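Local atomic coordinates of DUF724 domain-containing protein 6-like (Raphanus sativus, PDB entry 5ZWX), a protein that binds a dimethylated histone H3 tail peptide through its Agenet domains and probably links this heterochromatin mark to DNA methylation in plants. Residues A[39-44]-A[49-54]; A[12-17]-A[72-77]. One frame throughout, in Å; residues are numbered along the deposited sequence.

In the fold
Contact 1 and contact 2 lie about 7 Å apart, centre to centre, on the same side of the chain's centre. Along the chain the order is 12-17, 39-44, 49-54, 72-77, so the hairpin of contact 1 falls wholly between the two segments of contact 2. Contact 1 joins strands 32-40 and 51-55 of the antiparallel sheet. Contact 2 packs the loop before strand 19-22 on the turn between strands 67-72 and 77-78. The two meet directly, since Cys51 pairs by backbone with Val72 and its side chain touches Leu14, Val74 and Leu77. Both therefore belong to one packed region of the Agenet domain, probably an SH3-like barrel.

Contact 1: A[39-44]-A[49-54]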
loop_
_atom_site.group_PDB
_atom_site.type_symbol
_atom_site.label_atom_id
_atom_site.label_comp_id
_atom_site.label_asym_id
_atom_site.label_seq_id
_atom_site.Cartn_x
_atom_site.Cartn_y
_atom_site.Cartn_z
ATOM N N VAL A 39 -2.105 12.498 -9.841
ATOM C CA VAL A 39 -2.826 13.420 -10.721
ATOM C C VAL A 39 -2.121 14.774 -10.849
ATOM O O VAL A 39 -2.078 15.362 -11.935
ATOM C CB VAL A 39 -4.268 13.640 -10.218
ATOM C CG1 VAL A 39 -4.992 14.658 -11.085
ATOM C CG2 VAL A 39 -5.004 12.341 -10.233
ATOM N N ALA A 40 -1.554 15.266 -9.754
ATOM C CA ALA A 40 -0.863 16.549 -9.801
ATOM C C ALA A 40 0.230 16.620 -8.746
ATOM O O ALA A 40 0.104 16.015 -7.668
ATOM C CB ALA A 40 -1.855 17.695 -9.620
ATOM N N VAL A 41 1.303 17.359 -9.057
ATOM C CA VAL A 41 2.389 17.544 -8.102
ATOM C C VAL A 41 2.734 19.023 -7.966
ATOM O O VAL A 41 2.337 19.826 -8.801
ATOM C CB VAL A 41 3.664 16.758 -8.505
ATOM C CG1 VAL A 41 3.366 15.250 -8.654
ATOM C CG2 VAL A 41 4.290 17.359 -9.753
ATOM N N PRO A 42 3.427 19.397 -6.885
ATOM C CA PRO A 42 3.885 20.791 -6.824
ATOM C C PRO A 42 4.856 21.045 -7.959
ATOM O O PRO A 42 5.785 20.266 -8.173
ATOM C CB PRO A 42 4.580 20.886 -5.463
ATOM C CG PRO A 42 3.925 19.802 -4.646
ATOM C CD PRO A 42 3.647 18.684 -5.617
ATOM N N SER A 43 4.611 22.104 -8.706
ATOM C CA SER A 43 5.543 22.509 -9.746
ATOM C C SER A 43 6.620 23.405 -9.121
ATOM O O SER A 43 6.514 23.770 -7.957
ATOM C CB SER A 43 4.785 23.211 -10.864
ATOM O OG SER A 43 3.828 24.115 -10.335
ATOM N N SER A 44 7.659 23.770 -9.872
ATOM C CA SER A 44 8.678 24.654 -9.312
ATOM C C SER A 44 7.972 26.002 -9.124
ATOM O O SER A 44 8.387 26.863 -8.348
ATOM C CB SER A 44 9.900 24.744 -10.237
ATOM O OG SER A 44 11.064 25.191 -9.551
ATOM N N THR A 49 2.657 22.286 -1.298
ATOM C CA THR A 49 3.726 21.310 -1.159
ATOM C C THR A 49 3.106 19.914 -1.318
ATOM O O THR A 49 3.783 18.896 -1.259
ATOM C CB THR A 49 4.430 21.436 0.206
ATOM O OG1 THR A 49 3.462 21.291 1.255
ATOM C CG2 THR A 49 5.100 22.803 0.343
ATOM N N LYS A 50 1.807 19.886 -1.552
ATOM C CA LYS A 50 1.092 18.616 -1.600
ATOM C C LYS A 50 0.861 18.072 -3.014
ATOM O O LYS A 50 1.000 18.786 -3.997
ATOM C CB LYS A 50 -0.231 18.774 -0.861
ATOM C CG LYS A 50 -0.012 18.970 0.627
ATOM C CD LYS A 50 -1.269 19.386 1.349
ATOM C CE LYS A 50 -0.980 19.567 2.830
ATOM N NZ LYS A 50 0.201 20.453 3.043
ATOM N N CYS A 51 0.519 16.789 -3.088
ATOM C CA CYS A 51 0.235 16.103 -4.345
ATOM C C CYS A 51 -1.227 15.728 -4.361
ATOM O O CYS A 51 -1.796 15.525 -3.317
ATOM C CB CYS A 51 1.083 14.825 -4.484
ATOM S SG CYS A 51 2.859 15.204 -4.658
ATOM N N GLU A 52 -1.838 15.630 -5.531
ATOM C CA GLU A 52 -3.156 15.027 -5.597
ATOM C C GLU A 52 -3.010 13.641 -6.210
ATOM O O GLU A 52 -2.268 13.474 -7.178
ATOM C CB GLU A 52 -4.112 15.894 -6.404
ATOM C CG GLU A 52 -5.542 15.366 -6.438
ATOM C CD GLU A 52 -6.423 16.206 -7.328
ATOM O OE1 GLU A 52 -5.865 17.079 -8.014
ATOM O OE2 GLU A 52 -7.655 15.994 -7.352
ATOM N N VAL A 53 -3.702 12.655 -5.646
ATOM C CA VAL A 53 -3.665 11.282 -6.152
ATOM C C VAL A 53 -5.072 10.775 -6.384
ATOM O O VAL A 53 -6.036 11.285 -5.798
ATOM C CB VAL A 53 -2.940 10.284 -5.195
ATOM C CG1 VAL A 53 -1.480 10.678 -5.012
ATOM C CG2 VAL A 53 -3.662 10.170 -3.831
ATOM N N GLU A 54 -5.178 9.800 -7.283
ATOM C CA GLU A 54 -6.433 9.090 -7.535
ATOM C C GLU A 54 -6.273 7.637 -7.163
ATOM O O GLU A 54 -5.339 6.992 -7.628
ATOM C CB GLU A 54 -6.828 9.201 -9.004
ATOM C CG GLU A 54 -8.083 8.428 -9.358
ATOM C CD GLU A 54 -8.468 8.605 -10.810
ATOM O OE1 GLU A 54 -8.031 7.778 -11.639
ATOM O OE2 GLU A 54 -9.194 9.576 -11.120
#
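Segments 39-44 and 49-54 run antiparallel, their touching parts 178° apart, and Val39 and Ala40 both face Glu52. Glu52 O is gripped twice, by Val39 N at 2.8 Å and by Ala40 N at 3.2 Å. Both donors come from the same face of its carbonyl plane and are tilted out of that plane. In return Glu52 N gives a hydrogen bond to Ala40 O at 2.9 Å. Ala40 O also receives a CA-H contact from Cys51.

Ala40 and Glu52 put their side chains on the same face of the sheet, CB to CB 4.3 Å. The Glu52 chain is extended, with CG anti to the backbone N (chi1 -176°), and its OE1 lies beside Val39 CG1. The other branch of Val39, CG2, lies against Glu54 CB at 3.8 Å. The carboxylate of Glu54 is held by salt bridges to Arg69 and Lys37.

Beyond the Ala40-Glu52 pair the side-chain contacts are mainly with Val41 and Pro42. Cys51 SG sits beside its own backbone N (chi1 -67°). Cys51 SG meets Val41 CG1 at 4.0 Å and Pro42 CD at 3.7 Å. The Pro42 ring lies along the 49-51 backbone, with CD 3.1 Å from Lys50 O and CG near the carbonyl carbon of Thr49. An alanine here would lack CG and CD, which is likely to open a gap beside Cys51 SG and Lys50 O and let the loop turn more freely. Ile8, from the N-terminal arm, touches Pro42 as well.

Two residues set against one, with a shared carbonyl acceptor, make a classic beta bulge, here at the end of strand 32-40 where it pairs with strand 51-55, in the hairpin of the SH3-like Agenet domain.

Contact 2: A[12-17]-A[72-77]; sequences PFLKPG and VDVGQL
Asp73 N gives a hydrogen bond to Gln76 OE1, 2.9 Å long and nearly straight at 161°, in the turn that presents Val74 and Leu77 to Leu14. The donor stands above the carbonyl plane of the amide. Gln76 NE2 binds Ser23 O, so both ends of the amide are held and its rotation is fixed. Backbone bonds tighten the turn: Gln76 N to Asp73 O at 2.9 Å, and Leu77 N to Val74 O at 3.0 Å.

This is a short 3-10 turn between strands 67-72 and 77-78, a common connection before the last strand of SH3-like barrels. The loop 12-17 lies against it, ahead of strand 19-22.

Leu14 carries the contact and splits its two methyls. Leu14 CD1 meets Leu77 CD1 at 3.7 Å, the two side chains crossing at about a right angle. Leu14 CD2 meets Val74 CG1, also at 3.7 Å. Val20 and Cys51 also touch Leu14. Phe13 adds its ring edge: CZ approaches Leu77 O at 4.0 Å, near the ring plane, while Val20 and Pro79 touch the same side chain.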
loop_
_atom_site.group_PDB
_atom_site.type_symbol
_atom_site.label_atom_id
_atom_site.label_comp_id
_atom_site.label_asym_id
_atom_site.label_seq_id
_atom_site.Cartn_x
_atom_site.Cartn_y
_atom_site.Cartn_z
ATOM N N PRO A 12 12.265 11.774 -7.565
ATOM C CA PRO A 12 12.149 11.556 -9.019
ATOM C C PRO A 12 10.941 10.712 -9.488
ATOM O O PRO A 12 10.400 10.965 -10.571
ATOM C CB PRO A 12 13.465 10.842 -9.356
ATOM C CG PRO A 12 14.446 11.449 -8.385
ATOM C CD PRO A 12 13.643 11.554 -7.086
ATOM N N PHE A 13 10.507 9.734 -8.706
ATOM C CA PHE A 13 9.396 8.899 -9.180
ATOM C C PHE A 13 8.073 9.661 -9.191
ATOM O O PHE A 13 7.112 9.238 -9.830
ATOM C CB PHE A 13 9.248 7.632 -8.330
ATOM C CG PHE A 13 8.602 7.864 -6.988
ATOM C CD1 PHE A 13 9.376 8.179 -5.877
ATOM C CD2 PHE A 13 7.222 7.747 -6.831
ATOM C CE1 PHE A 13 8.787 8.381 -4.628
ATOM C CE2 PHE A 13 6.627 7.946 -5.591
ATOM C CZ PHE A 13 7.412 8.278 -4.492
ATOM N N LEU A 14 8.017 10.784 -8.482
ATOM C CA LEU A 14 6.757 11.479 -8.311
ATOM C C LEU A 14 6.508 12.436 -9.461
ATOM O O LEU A 14 7.073 13.533 -9.500
ATOM C CB LEU A 14 6.744 12.222 -6.972
ATOM C CG LEU A 14 5.556 12.185 -6.014
ATOM C CD1 LEU A 14 4.834 10.827 -6.008
ATOM C CD2 LEU A 14 6.008 12.582 -4.586
ATOM N N LYS A 15 5.682 12.018 -10.412
ATOM C CA LYS A 15 5.271 12.903 -11.493
ATOM C C LYS A 15 3.829 12.592 -11.872
ATOM O O LYS A 15 3.342 11.483 -11.598
ATOM C CB LYS A 15 6.205 12.751 -12.707
ATOM C CG LYS A 15 6.195 11.361 -13.316
ATOM C CD LYS A 15 7.228 11.215 -14.429
ATOM C CE LYS A 15 8.645 11.236 -13.873
ATOM N NZ LYS A 15 9.642 10.935 -14.925
ATOM N N PRO A 16 3.127 13.567 -12.483
ATOM C CA PRO A 16 1.769 13.260 -12.939
ATOM C C PRO A 16 1.754 11.977 -13.758
ATOM O O PRO A 16 2.632 11.786 -14.599
ATOM C CB PRO A 16 1.396 14.468 -13.805
ATOM C CG PRO A 16 2.254 15.581 -13.292
ATOM C CD PRO A 16 3.535 14.943 -12.832
ATOM N N GLY A 17 0.790 11.103 -13.492
ATOM C CA GLY A 17 0.660 9.874 -14.245
ATOM C C GLY A 17 1.329 8.694 -13.568
ATOM O O GLY A 17 0.994 7.551 -13.845
ATOM N N VAL A 72 -2.640 14.805 -0.764
ATOM C CA VAL A 72 -1.856 14.141 0.274
ATOM C C VAL A 72 -0.457 14.744 0.377
ATOM O O VAL A 72 -0.018 15.427 -0.542
ATOM C CB VAL A 72 -1.703 12.635 -0.005
ATOM C CG1 VAL A 72 -3.089 11.942 -0.049
ATOM C CG2 VAL A 72 -0.979 12.414 -1.314
ATOM N N ASP A 73 0.231 14.459 1.484
ATOM C CA ASP A 73 1.631 14.834 1.668
ATOM C C ASP A 73 2.524 13.950 0.804
ATOM O O ASP A 73 2.236 12.765 0.604
ATOM C CB ASP A 73 2.055 14.686 3.135
ATOM C CG ASP A 73 1.328 15.652 4.072
ATOM O OD1 ASP A 73 0.999 16.781 3.657
ATOM O OD2 ASP A 73 1.115 15.279 5.240
ATOM N N VAL A 74 3.616 14.524 0.295
ATOM C CA VAL A 74 4.598 13.705 -0.392
ATOM C C VAL A 74 4.998 12.451 0.419
ATOM O O VAL A 74 5.091 11.347 -0.127
ATOM C CB VAL A 74 5.845 14.558 -0.717
ATOM C CG1 VAL A 74 6.990 13.668 -1.184
ATOM C CG2 VAL A 74 5.473 15.578 -1.790
ATOM N N GLY A 75 5.196 12.612 1.725
ATOM C CA GLY A 75 5.634 11.512 2.571
ATOM C C GLY A 75 4.611 10.374 2.715
ATOM O O GLY A 75 4.932 9.337 3.292
ATOM N N GLN A 76 3.412 10.561 2.163
ATOM C CA GLN A 76 2.395 9.485 2.166
ATOM C C GLN A 76 2.556 8.541 0.966
ATOM O O GLN A 76 1.898 7.510 0.894
ATOM C CB GLN A 76 0.995 10.072 2.158
ATOM C CG GLN A 76 0.623 10.732 3.442
ATOM C CD GLN A 76 -0.781 11.304 3.398
ATOM O OE1 GLN A 76 -0.949 12.510 3.322
ATOM N NE2 GLN A 76 -1.794 10.438 3.412
ATOM N N LEU A 77 3.444 8.887 0.033
ATOM C CA LEU A 77 3.521 8.151 -1.229
ATOM C C LEU A 77 4.820 7.374 -1.358
ATOM O O LEU A 77 5.852 7.818 -0.855
ATOM C CB LEU A 77 3.404 9.115 -2.419
ATOM C CG LEU A 77 2.126 9.960 -2.427
ATOM C CD1 LEU A 77 2.060 10.903 -3.635
ATOM C CD2 LEU A 77 0.900 9.028 -2.381
#